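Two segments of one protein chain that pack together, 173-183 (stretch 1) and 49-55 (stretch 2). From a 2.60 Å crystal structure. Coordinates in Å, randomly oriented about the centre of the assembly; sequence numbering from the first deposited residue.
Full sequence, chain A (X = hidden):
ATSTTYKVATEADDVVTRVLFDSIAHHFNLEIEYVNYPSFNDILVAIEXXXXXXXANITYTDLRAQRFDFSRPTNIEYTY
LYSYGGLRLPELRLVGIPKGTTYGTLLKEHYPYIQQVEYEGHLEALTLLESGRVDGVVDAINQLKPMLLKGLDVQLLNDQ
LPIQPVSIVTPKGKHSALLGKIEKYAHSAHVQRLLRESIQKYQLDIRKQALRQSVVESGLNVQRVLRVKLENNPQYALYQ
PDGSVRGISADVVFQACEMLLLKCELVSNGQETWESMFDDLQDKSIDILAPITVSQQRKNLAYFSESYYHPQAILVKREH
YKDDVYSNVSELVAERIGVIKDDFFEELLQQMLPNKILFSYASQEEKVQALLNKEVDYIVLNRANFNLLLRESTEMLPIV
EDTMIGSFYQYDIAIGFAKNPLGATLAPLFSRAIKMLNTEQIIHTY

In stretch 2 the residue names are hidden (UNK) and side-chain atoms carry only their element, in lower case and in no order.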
# COMPACT_ATOMS: atom_id res chain seq x y z
N GLY A 173 -23.15 22.00 30.34
CA GLY A 173 -23.90 23.22 30.60
C GLY A 173 -23.34 24.08 31.72
O GLY A 173 -24.02 24.98 32.20
N LYS A 174 -22.10 23.80 32.10
CA LYS A 174 -21.45 24.49 33.21
C LYS A 174 -20.69 25.75 32.81
O LYS A 174 -21.26 26.84 32.79
CB LYS A 174 -20.50 23.53 33.95
CG LYS A 174 -21.15 22.79 35.11
CD LYS A 174 -20.27 22.85 36.35
CE LYS A 174 -21.06 22.47 37.60
NZ LYS A 174 -20.24 21.66 38.54
N HIS A 175 -19.41 25.61 32.49
CA HIS A 175 -18.55 26.78 32.26
C HIS A 175 -18.65 27.34 30.84
O HIS A 175 -17.65 27.81 30.28
CB HIS A 175 -17.09 26.44 32.56
CG HIS A 175 -16.83 26.10 33.99
ND1 HIS A 175 -16.96 27.01 35.01
CD2 HIS A 175 -16.45 24.94 34.57
CE1 HIS A 175 -16.68 26.43 36.16
NE2 HIS A 175 -16.37 25.17 35.93
N SER A 176 -19.86 27.31 30.29
CA SER A 176 -20.13 27.69 28.90
C SER A 176 -19.39 28.92 28.38
O SER A 176 -18.77 28.87 27.32
CB SER A 176 -21.64 27.89 28.71
OG SER A 176 -22.26 26.66 28.40
N ALA A 177 -19.47 30.03 29.09
CA ALA A 177 -18.91 31.26 28.58
C ALA A 177 -17.40 31.18 28.61
O ALA A 177 -16.73 31.54 27.64
CB ALA A 177 -19.39 32.44 29.37
N LEU A 178 -16.87 30.66 29.72
CA LEU A 178 -15.43 30.57 29.92
C LEU A 178 -14.78 29.62 28.92
O LEU A 178 -13.67 29.86 28.43
CB LEU A 178 -15.11 30.13 31.36
CG LEU A 178 -13.62 30.16 31.68
CD1 LEU A 178 -13.10 31.51 31.31
CD2 LEU A 178 -13.32 29.87 33.15
N LEU A 179 -15.50 28.54 28.60
CA LEU A 179 -14.98 27.55 27.65
C LEU A 179 -14.84 28.17 26.26
O LEU A 179 -13.89 27.87 25.53
CB LEU A 179 -15.88 26.32 27.58
CG LEU A 179 -15.24 25.17 26.79
CD1 LEU A 179 -14.09 24.51 27.57
CD2 LEU A 179 -16.28 24.13 26.33
N GLY A 180 -15.77 29.06 25.92
CA GLY A 180 -15.71 29.79 24.66
C GLY A 180 -14.46 30.64 24.54
O GLY A 180 -13.71 30.53 23.57
N LYS A 181 -14.23 31.49 25.55
CA LYS A 181 -13.06 32.35 25.60
C LYS A 181 -11.79 31.52 25.56
O LYS A 181 -10.83 31.91 24.91
CB LYS A 181 -13.08 33.21 26.87
CG LYS A 181 -14.45 33.76 27.23
CD LYS A 181 -14.44 34.53 28.55
CE LYS A 181 -14.11 36.01 28.36
NZ LYS A 181 -12.64 36.22 28.26
N ILE A 182 -11.78 30.38 26.26
CA ILE A 182 -10.61 29.50 26.28
C ILE A 182 -10.36 28.94 24.89
O ILE A 182 -9.21 28.90 24.41
CB ILE A 182 -10.77 28.32 27.26
CG1 ILE A 182 -10.45 28.73 28.69
CG2 ILE A 182 -9.86 27.18 26.85
CD1 ILE A 182 -10.97 27.73 29.69
N GLU A 183 -11.44 28.50 24.25
CA GLU A 183 -11.38 28.00 22.89
C GLU A 183 -10.78 29.03 21.94
O GLU A 183 -9.83 28.72 21.22
CB GLU A 183 -12.77 27.60 22.39
CG GLU A 183 -12.71 26.88 21.07
CD GLU A 183 -14.07 26.41 20.59
OE1 GLU A 183 -14.50 26.84 19.50
OE2 GLU A 183 -14.70 25.59 21.29
N UNK A 49 -19.64 14.16 36.15
CA UNK A 49 -19.92 14.45 37.55
C UNK A 49 -19.82 15.94 37.89
O UNK A 49 -20.83 16.60 38.04
c UNK A 49 -19.11 14.14 39.94
o UNK A 49 -19.26 12.29 38.40
c UNK A 49 -18.96 13.69 38.48
N UNK A 50 -18.60 16.46 38.01
CA UNK A 50 -18.40 17.83 38.42
C UNK A 50 -17.36 17.97 39.52
O UNK A 50 -17.28 19.02 40.17
N UNK A 51 -16.56 16.93 39.75
CA UNK A 51 -15.46 17.06 40.71
C UNK A 51 -14.26 17.74 40.11
O UNK A 51 -13.26 17.96 40.79
o UNK A 51 -16.99 14.94 42.39
n UNK A 51 -15.21 15.47 43.66
c UNK A 51 -15.05 15.69 41.26
c UNK A 51 -15.83 15.33 42.49
N UNK A 52 -14.37 18.07 38.83
CA UNK A 52 -13.32 18.77 38.10
C UNK A 52 -13.96 19.67 37.04
O UNK A 52 -14.97 19.30 36.43
c UNK A 52 -12.36 17.78 37.47
N UNK A 53 -13.40 20.87 36.85
CA UNK A 53 -14.03 21.89 36.02
C UNK A 53 -13.61 21.78 34.56
O UNK A 53 -14.38 22.11 33.65
o UNK A 53 -13.68 23.76 38.89
c UNK A 53 -14.38 23.61 37.87
c UNK A 53 -13.69 23.29 36.55
o UNK A 53 -15.62 23.73 37.88
N UNK A 54 -12.38 21.34 34.34
CA UNK A 54 -11.83 21.25 33.00
C UNK A 54 -10.96 20.03 32.84
O UNK A 54 -10.28 19.60 33.77
c UNK A 54 -13.12 25.08 30.97
c UNK A 54 -12.42 23.91 31.20
c UNK A 54 -13.14 26.07 31.93
c UNK A 54 -10.99 22.47 32.66
c UNK A 54 -11.76 23.72 32.41
c UNK A 54 -11.79 24.73 33.36
c UNK A 54 -12.48 25.90 33.12
N UNK A 55 -10.93 19.51 31.62
CA UNK A 55 -9.93 18.52 31.26
C UNK A 55 -9.57 18.70 29.79
O UNK A 55 -10.41 19.12 28.97
c UNK A 55 -10.44 17.12 31.55

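Position 49 carries three side-chain atoms: a first carbon that branches at once into one oxygen and one carbon. None of them reaches stretch 1. A beta-branched side chain with a hydroxyl is threonine. The CA-to-CB bond of Thr 49 points away from stretch 1, and the hydroxyl is hydrogen-bonded elsewhere in the structure.

Position 50 has no side-chain atoms, and Lys 174 NZ lies 4.3 Å from the CA of position 50, a loose contact at the margin. The bare CA makes it glycine, and the backbone agrees. Gly 50 is the first residue to leave helical angles after a helix, with phi at 132° and psi at 15°, where a CB would be jammed against the carbonyl oxygen of the residue before. An ideal CB of Gly 50 would also sit tightly, 3.3 Å from Lys 174 NZ.

Position 51 has two carbons in line, the second carrying one oxygen and one nitrogen, and touches nothing on stretch 1. That terminal amide on a short stem is asparagine. The CA-to-CB bond of Asn 51 points away, and the residue is exposed.

Position 52 shows a single side-chain carbon, without contact to stretch 1, hence alanine. Ala 52 is buried, but its CA-to-CB bond points away from stretch 1.

Position 53 has two carbons, the second carrying two oxygens: a carboxylate carried directly by the first side-chain carbon, with one oxygen of position 53 lying 2.5 Å from His 175 NE2. Four atoms in this pattern make aspartate. The hydrogen bond from His 175 NE2 to Asp 53 OD1 is short at 2.5 Å and nearly straight, with an angle of 167° at the hydrogen. The oxygen lies at the edge of the imidazole, near its plane, as an N-H donor requires. Asp 53 OD2 is hydrogen-bonded elsewhere in the structure, so both oxygens have partners.

Position 54 has one carbon followed by a ring of six carbons, with no heteroatom. Its ring carbons lie 3.5 Å from Ile 182 CD1, 3.6 Å from Leu 179 CD1 and 4.0 Å from both Leu 178 CD2 and His 175 CB. This is phenylalanine. The CA-to-CB bond of Phe 54 runs sideways, but the ring end comes nearer to stretch 1: CE1 meets Leu 179, and CZ meets the other three. Both leucine methyls sit at the ring edge.

Position 55 again has one side-chain carbon, out of reach of stretch 1, so it is alanine, and buried.

The contact works through two neighbouring residues with different tasks. Asp 53 holds the N-cap residue, His 175, with a directional bond, while Phe 54 presses its ring against apolar side chains from the first two turns of the helix. His 175 joins the two parts: its ring is near parallel to that of Phe 54, at 20°, but slid apart with centroids 5.2 Å distant, so they barely overlap. The rule to read is economical: one polar bond at the helix start, one aromatic ring beside it, and glycine where phi is positive and a CB would be jammed.

Stretch 2 (49-55) TGNADFA
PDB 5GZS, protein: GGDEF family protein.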